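Local atomic coordinates of probable aminotransferase (Pseudomonas aeruginosa, PDB entry 5YKR), a protein that probably belongs to the class-III aminotransferases, a family of fold-type I enzymes that depend on pyridoxal phosphate. Residues 132-137 and 295-300; 146-151 and 323-328. All coordinates share one frame; numbering follows the deposited sequence.

Contact 1: 132-137 and 295-300; sequences YWQVTT and AVWGCS
W133 lays its indole over G298 at the tightly packed part of this antiparallel strand pair. G298 CA sits 3.5 Å from the centroid of the six-membered ring of W133, 15° off the normal, a CH-pi contact made with the face. CG of W133 stands beside the backbone N, and chi2 of 80° turns the indole over G298, which has no side chain and lets the ring settle directly on its CA. W133 CZ3 also meets V296 CG2 at 4.0 Å, while NE1 bonds to L130 O.

On the face shared by Q134, T136 and W297, Q134 CB lies over the five-membered ring of W297, offset toward the rim near NE1 and CE2, and Q134 CG meets CZ2 at 3.8 Å. T136 CG2 touches that ring at its edge, in plane, 4.0 Å from CD1. Q134 then turns away: its chain bends at chi2 (-72°), and NE2 gives a hydrogen bond of 2.8 Å to W133 O, on a lone pair and in the amide plane.

Three hydrogen-bonded pairs, Y132-C299, Q134-W297 and T136-A295, carry six backbone bonds. The Y132 side chain is looser: CB stays 4.2 Å from C299 SG, and the partly exposed ring meets W308 edge-to-face. Y132 N to C299 O is weak at 3.3 Å, yet C299 N returns 2.8 Å to Y132 O.

Strand 132-136 is an edge strand of the seven-stranded sheet within the chain. One side of its backbone is satisfied by 295-299, while the backbone of W133 and V135 bonds to the second subunit, as does Q134 NE2, to A45 O there.

Contact 2: 146-151 and 323-328; sequences VLRLCR and FGFGGT
R148 reaches from helix 139-154 to the loop 323-328 and sets its guanidinium plane within 1° of the ring plane of F325, although the two side chains cross obliquely. The planes are parallel without being stacked: it is the aliphatic CD of R148 that approaches the ring, 4.0 Å from F325 CD1. G324 CA instead occupies one guanidinium face, 4.0 Å above the plane and over its centre. G324 has no side chain, so the guanidinium can lie close over its CA, with the backbone at positive phi (91°). R148 leaves the helix with CG anti to the backbone N (chi1 169°), and its chain bends at chi3, which swings NE toward the loop.

Two waters join the polar atoms. One accepts from R148 NE at 2.8 Å, at the guanidinium edge and in its plane, and donates to G324 O at 2.9 Å; the other accepts from R148 NH1 at 3.0 Å and donates to F323 O at 2.8 Å. In this fold-type I large domain, the helix lies against the central sheet, with V146 on I257 and W297, and the glycine-containing loop leads on to helix 333-346. The same arginine faces the dimer partner: NH2 forms a salt bridge with D171 of the second subunit and NH1 bonds to H190 O of that subunit, and its charge is probably offset, at least in part, by that aspartate.

L149 crosses F325 at about a right angle, bringing CD2 to 3.9 Å from F325 CZ. L311 packs on the same phenyl group, while F325 O receives a hydrogen bond from W49 NE1 of the second subunit.

Contacts 1 and 2 lie with their centres 11 Å apart and meet through W297. Its indole, covered by Q134 and touched by T136 in contact 1, also packs on helix 139-154: W297 CD2 is 3.5 Å from V146 CG2, and W297 CH2 is 3.5 Å from L149 CD1. Strand 132-136 runs into that helix in sequence, tying the edge of the sheet to the helix that carries R148. Both contacts border the second subunit. The loop of contact 2 also leads to the cofactor: T328 OG1 hydrogen-bonds the LLP side chain of the second subunit, the lysine-pyridoxal phosphate adduct at position 286, consistent with an active site built from both chains, as in this family.

Contact 1: 132-137 and 295-300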
loop_
_atom_site.group_PDB
_atom_site.type_symbol
_atom_site.label_atom_id
_atom_site.label_comp_id
_atom_site.label_asym_id
_atom_site.label_seq_id
_atom_site.Cartn_x
_atom_site.Cartn_y
_atom_site.Cartn_z
ATOM N N TYR A 132 16.119 14.465 -0.202
ATOM C CA TYR A 132 15.929 13.273 0.616
ATOM C C TYR A 132 14.621 12.573 0.276
ATOM O O TYR A 132 13.597 13.223 0.151
ATOM C CB TYR A 132 15.887 13.638 2.106
ATOM C CG TYR A 132 17.212 14.180 2.597
ATOM C CD1 TYR A 132 18.296 13.340 2.855
ATOM C CD2 TYR A 132 17.364 15.521 2.801
ATOM C CE1 TYR A 132 19.532 13.856 3.222
ATOM C CE2 TYR A 132 18.569 16.059 3.181
ATOM C CZ TYR A 132 19.654 15.240 3.419
ATOM O OH TYR A 132 20.845 15.737 3.836
ATOM N N TRP A 133 14.679 11.235 0.194
ATOM C CA TRP A 133 13.559 10.441 -0.315
ATOM C C TRP A 133 13.269 9.242 0.590
ATOM O O TRP A 133 14.095 8.823 1.419
ATOM C CB TRP A 133 13.906 9.942 -1.740
ATOM C CG TRP A 133 14.066 11.098 -2.649
ATOM C CD1 TRP A 133 15.164 11.901 -2.761
ATOM C CD2 TRP A 133 13.025 11.728 -3.425
ATOM N NE1 TRP A 133 14.883 12.978 -3.584
ATOM C CE2 TRP A 133 13.571 12.911 -3.966
ATOM C CE3 TRP A 133 11.704 11.392 -3.738
ATOM C CZ2 TRP A 133 12.829 13.770 -4.806
ATOM C CZ3 TRP A 133 10.967 12.261 -4.550
ATOM C CH2 TRP A 133 11.528 13.437 -5.063
ATOM N N GLN A 134 12.061 8.711 0.416
ATOM C CA GLN A 134 11.623 7.440 0.986
ATOM C C GLN A 134 10.686 6.783 -0.023
ATOM O O GLN A 134 10.160 7.437 -0.928
ATOM C CB GLN A 134 10.881 7.649 2.320
ATOM C CG GLN A 134 11.730 8.109 3.482
ATOM C CD GLN A 134 12.658 7.051 4.049
ATOM O OE1 GLN A 134 12.268 6.339 4.983
ATOM N NE2 GLN A 134 13.944 6.971 3.525
ATOM N N VAL A 135 10.476 5.485 0.117
ATOM C CA VAL A 135 9.568 4.695 -0.740
ATOM C C VAL A 135 8.453 4.107 0.068
ATOM O O VAL A 135 8.667 3.660 1.211
ATOM C CB VAL A 135 10.342 3.554 -1.431
ATOM C CG1 VAL A 135 9.471 2.685 -2.319
ATOM C CG2 VAL A 135 11.505 4.099 -2.209
ATOM N N THR A 136 7.271 4.104 -0.499
ATOM C CA THR A 136 6.078 3.462 0.069
ATOM C C THR A 136 5.506 2.424 -0.921
ATOM O O THR A 136 6.007 2.296 -2.052
ATOM C CB THR A 136 5.010 4.478 0.426
ATOM O OG1 THR A 136 4.540 5.046 -0.796
ATOM C CG2 THR A 136 5.499 5.533 1.405
ATOM N N THR A 137 4.405 1.778 -0.548
ATOM C CA THR A 137 3.700 0.868 -1.494
ATOM C C THR A 137 2.562 1.524 -2.242
ATOM O O THR A 137 1.907 0.842 -3.027
ATOM C CB THR A 137 3.265 -0.423 -0.771
ATOM O OG1 THR A 137 2.430 -0.114 0.322
ATOM C CG2 THR A 137 4.452 -1.200 -0.273
ATOM N N ALA A 295 5.355 4.039 -4.477
ATOM C CA ALA A 295 5.434 5.485 -4.646
ATOM C C ALA A 295 6.743 5.945 -4.021
ATOM O O ALA A 295 7.346 5.225 -3.198
ATOM C CB ALA A 295 4.244 6.199 -3.980
ATOM N N VAL A 296 7.149 7.171 -4.387
ATOM C CA VAL A 296 8.225 7.840 -3.704
ATOM C C VAL A 296 7.716 9.141 -3.115
ATOM O O VAL A 296 6.763 9.763 -3.640
ATOM C CB VAL A 296 9.421 8.127 -4.653
ATOM C CG1 VAL A 296 10.059 6.827 -5.122
ATOM C CG2 VAL A 296 9.026 9.005 -5.854
ATOM N N TRP A 297 8.364 9.596 -2.056
ATOM C CA TRP A 297 8.196 10.933 -1.593
ATOM C C TRP A 297 9.525 11.519 -1.245
ATOM O O TRP A 297 10.404 10.817 -0.761
ATOM C CB TRP A 297 7.178 11.062 -0.488
ATOM C CG TRP A 297 7.455 10.435 0.772
ATOM C CD1 TRP A 297 7.062 9.204 1.172
ATOM C CD2 TRP A 297 8.146 11.040 1.865
ATOM N NE1 TRP A 297 7.468 8.986 2.476
ATOM C CE2 TRP A 297 8.142 10.101 2.930
ATOM C CE3 TRP A 297 8.784 12.282 2.056
ATOM C CZ2 TRP A 297 8.755 10.352 4.159
ATOM C CZ3 TRP A 297 9.373 12.532 3.285
ATOM C CH2 TRP A 297 9.325 11.606 4.310
ATOM N N GLY A 298 9.631 12.809 -1.466
ATOM C CA GLY A 298 10.859 13.560 -1.204
ATOM C C GLY A 298 10.613 14.821 -0.424
ATOM O O GLY A 298 9.483 15.298 -0.383
ATOM N N CYS A 299 11.672 15.309 0.243
ATOM C CA CYS A 299 11.556 16.557 0.988
ATOM C C CYS A 299 12.814 17.356 0.925
ATOM O O CYS A 299 13.916 16.841 0.638
ATOM C CB CYS A 299 11.159 16.293 2.422
ATOM S SG CYS A 299 12.396 15.478 3.468
ATOM N N SER A 300 12.638 18.638 1.195
ATOM C CA SER A 300 13.791 19.572 1.242
ATOM C C SER A 300 14.698 19.262 2.430
ATOM O O SER A 300 14.292 18.606 3.401
ATOM C CB SER A 300 13.310 21.004 1.352
ATOM O OG SER A 300 12.763 21.230 2.653
#

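Contact 2: 146-151 and 323-328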
loop_
_atom_site.group_PDB
_atom_site.type_symbol
_atom_site.label_atom_id
_atom_site.label_comp_id
_atom_site.label_asym_id
_atom_site.label_seq_id
_atom_site.Cartn_x
_atom_site.Cartn_y
_atom_site.Cartn_z
ATOM N N VAL A 146 3.647 11.462 4.966
ATOM C CA VAL A 146 4.102 12.858 4.961
ATOM C C VAL A 146 3.245 13.689 5.911
ATOM O O VAL A 146 3.771 14.527 6.668
ATOM C CB VAL A 146 4.148 13.438 3.555
ATOM C CG1 VAL A 146 4.294 14.941 3.581
ATOM C CG2 VAL A 146 5.269 12.769 2.758
ATOM N N LEU A 147 1.909 13.477 5.877
ATOM C CA LEU A 147 1.068 14.297 6.772
ATOM C C LEU A 147 1.405 14.005 8.243
ATOM O O LEU A 147 1.467 14.947 9.069
ATOM C CB LEU A 147 -0.394 14.065 6.482
ATOM C CG LEU A 147 -0.918 14.583 5.141
ATOM C CD1 LEU A 147 -2.401 14.180 4.969
ATOM C CD2 LEU A 147 -0.719 16.095 5.033
ATOM N N ARG A 148 1.625 12.735 8.596
ATOM C CA ARG A 148 2.036 12.384 9.954
ATOM C C ARG A 148 3.321 13.105 10.351
ATOM O O ARG A 148 3.400 13.676 11.441
ATOM C CB ARG A 148 2.222 10.852 10.049
ATOM C CG ARG A 148 2.910 10.387 11.326
ATOM C CD ARG A 148 3.060 8.874 11.404
ATOM N NE ARG A 148 1.786 8.224 11.667
ATOM C CZ ARG A 148 1.169 8.163 12.838
ATOM N NH1 ARG A 148 1.759 8.569 13.903
ATOM N NH2 ARG A 148 -0.087 7.660 12.922
ATOM N N LEU A 149 4.334 13.074 9.468
ATOM C CA LEU A 149 5.574 13.701 9.789
ATOM C C LEU A 149 5.404 15.227 9.919
ATOM O O LEU A 149 6.068 15.857 10.742
ATOM C CB LEU A 149 6.621 13.355 8.709
ATOM C CG LEU A 149 7.091 11.900 8.742
ATOM C CD1 LEU A 149 7.907 11.546 7.523
ATOM C CD2 LEU A 149 7.894 11.565 10.005
ATOM N N CYS A 150 4.537 15.831 9.092
ATOM C CA CYS A 150 4.261 17.272 9.215
ATOM C C CYS A 150 3.599 17.607 10.541
ATOM O O CYS A 150 3.905 18.631 11.144
ATOM C CB CYS A 150 3.444 17.787 8.036
ATOM S SG CYS A 150 4.325 17.843 6.475
ATOM N N ARG A 151 2.661 16.763 10.980
ATOM C CA ARG A 151 2.073 16.949 12.322
ATOM C C ARG A 151 3.146 16.835 13.424
ATOM O O ARG A 151 3.164 17.634 14.383
ATOM C CB ARG A 151 0.920 15.983 12.570
ATOM C CG ARG A 151 -0.300 16.264 11.730
ATOM C CD ARG A 151 -1.497 15.438 12.228
ATOM N NE ARG A 151 -2.714 15.794 11.531
ATOM C CZ ARG A 151 -3.223 15.216 10.473
ATOM N NH1 ARG A 151 -2.677 14.161 9.954
ATOM N NH2 ARG A 151 -4.353 15.750 9.927
ATOM N N PHE A 323 7.160 3.576 14.491
ATOM C CA PHE A 323 6.801 5.008 14.616
ATOM C C PHE A 323 5.512 5.385 13.838
ATOM O O PHE A 323 5.257 6.542 13.572
ATOM C CB PHE A 323 7.966 5.944 14.236
ATOM C CG PHE A 323 9.247 5.607 14.955
ATOM C CD1 PHE A 323 9.403 5.890 16.311
ATOM C CD2 PHE A 323 10.322 5.084 14.257
ATOM C CE1 PHE A 323 10.586 5.629 16.971
ATOM C CE2 PHE A 323 11.492 4.816 14.920
ATOM C CZ PHE A 323 11.631 5.062 16.286
ATOM N N GLY A 324 4.682 4.401 13.520
ATOM C CA GLY A 324 3.377 4.659 12.922
ATOM C C GLY A 324 3.327 4.683 11.403
ATOM O O GLY A 324 2.262 4.946 10.829
ATOM N N PHE A 325 4.486 4.469 10.739
ATOM C CA PHE A 325 4.482 4.543 9.272
ATOM C C PHE A 325 5.570 3.578 8.765
ATOM O O PHE A 325 6.224 2.882 9.528
ATOM C CB PHE A 325 4.688 5.991 8.763
ATOM C CG PHE A 325 6.042 6.593 9.020
ATOM C CD1 PHE A 325 6.435 6.969 10.291
ATOM C CD2 PHE A 325 6.919 6.809 7.956
ATOM C CE1 PHE A 325 7.673 7.527 10.502
ATOM C CE2 PHE A 325 8.164 7.380 8.153
ATOM C CZ PHE A 325 8.553 7.716 9.434
ATOM N N GLY A 326 5.759 3.579 7.462
ATOM C CA GLY A 326 6.539 2.575 6.723
ATOM C C GLY A 326 5.627 1.449 6.454
ATOM O O GLY A 326 4.448 1.533 6.840
ATOM N N GLY A 327 6.141 0.354 5.964
ATOM C CA GLY A 327 5.371 -0.830 5.609
ATOM C C GLY A 327 6.367 -1.946 5.260
ATOM O O GLY A 327 7.507 -1.681 4.780
ATOM N N THR A 328 5.963 -3.187 5.481
ATOM C CA THR A 328 6.910 -4.305 5.405
ATOM C C THR A 328 7.542 -4.494 4.037
ATOM O O THR A 328 8.729 -4.850 3.951
ATOM C CB THR A 328 6.252 -5.579 5.918
ATOM O OG1 THR A 328 5.659 -5.339 7.227
ATOM C CG2 THR A 328 7.241 -6.741 5.973
HETATM O O HOH W 1 4.620 9.008 14.733
HETATM O O HOH W 2 0.847 6.956 9.323
#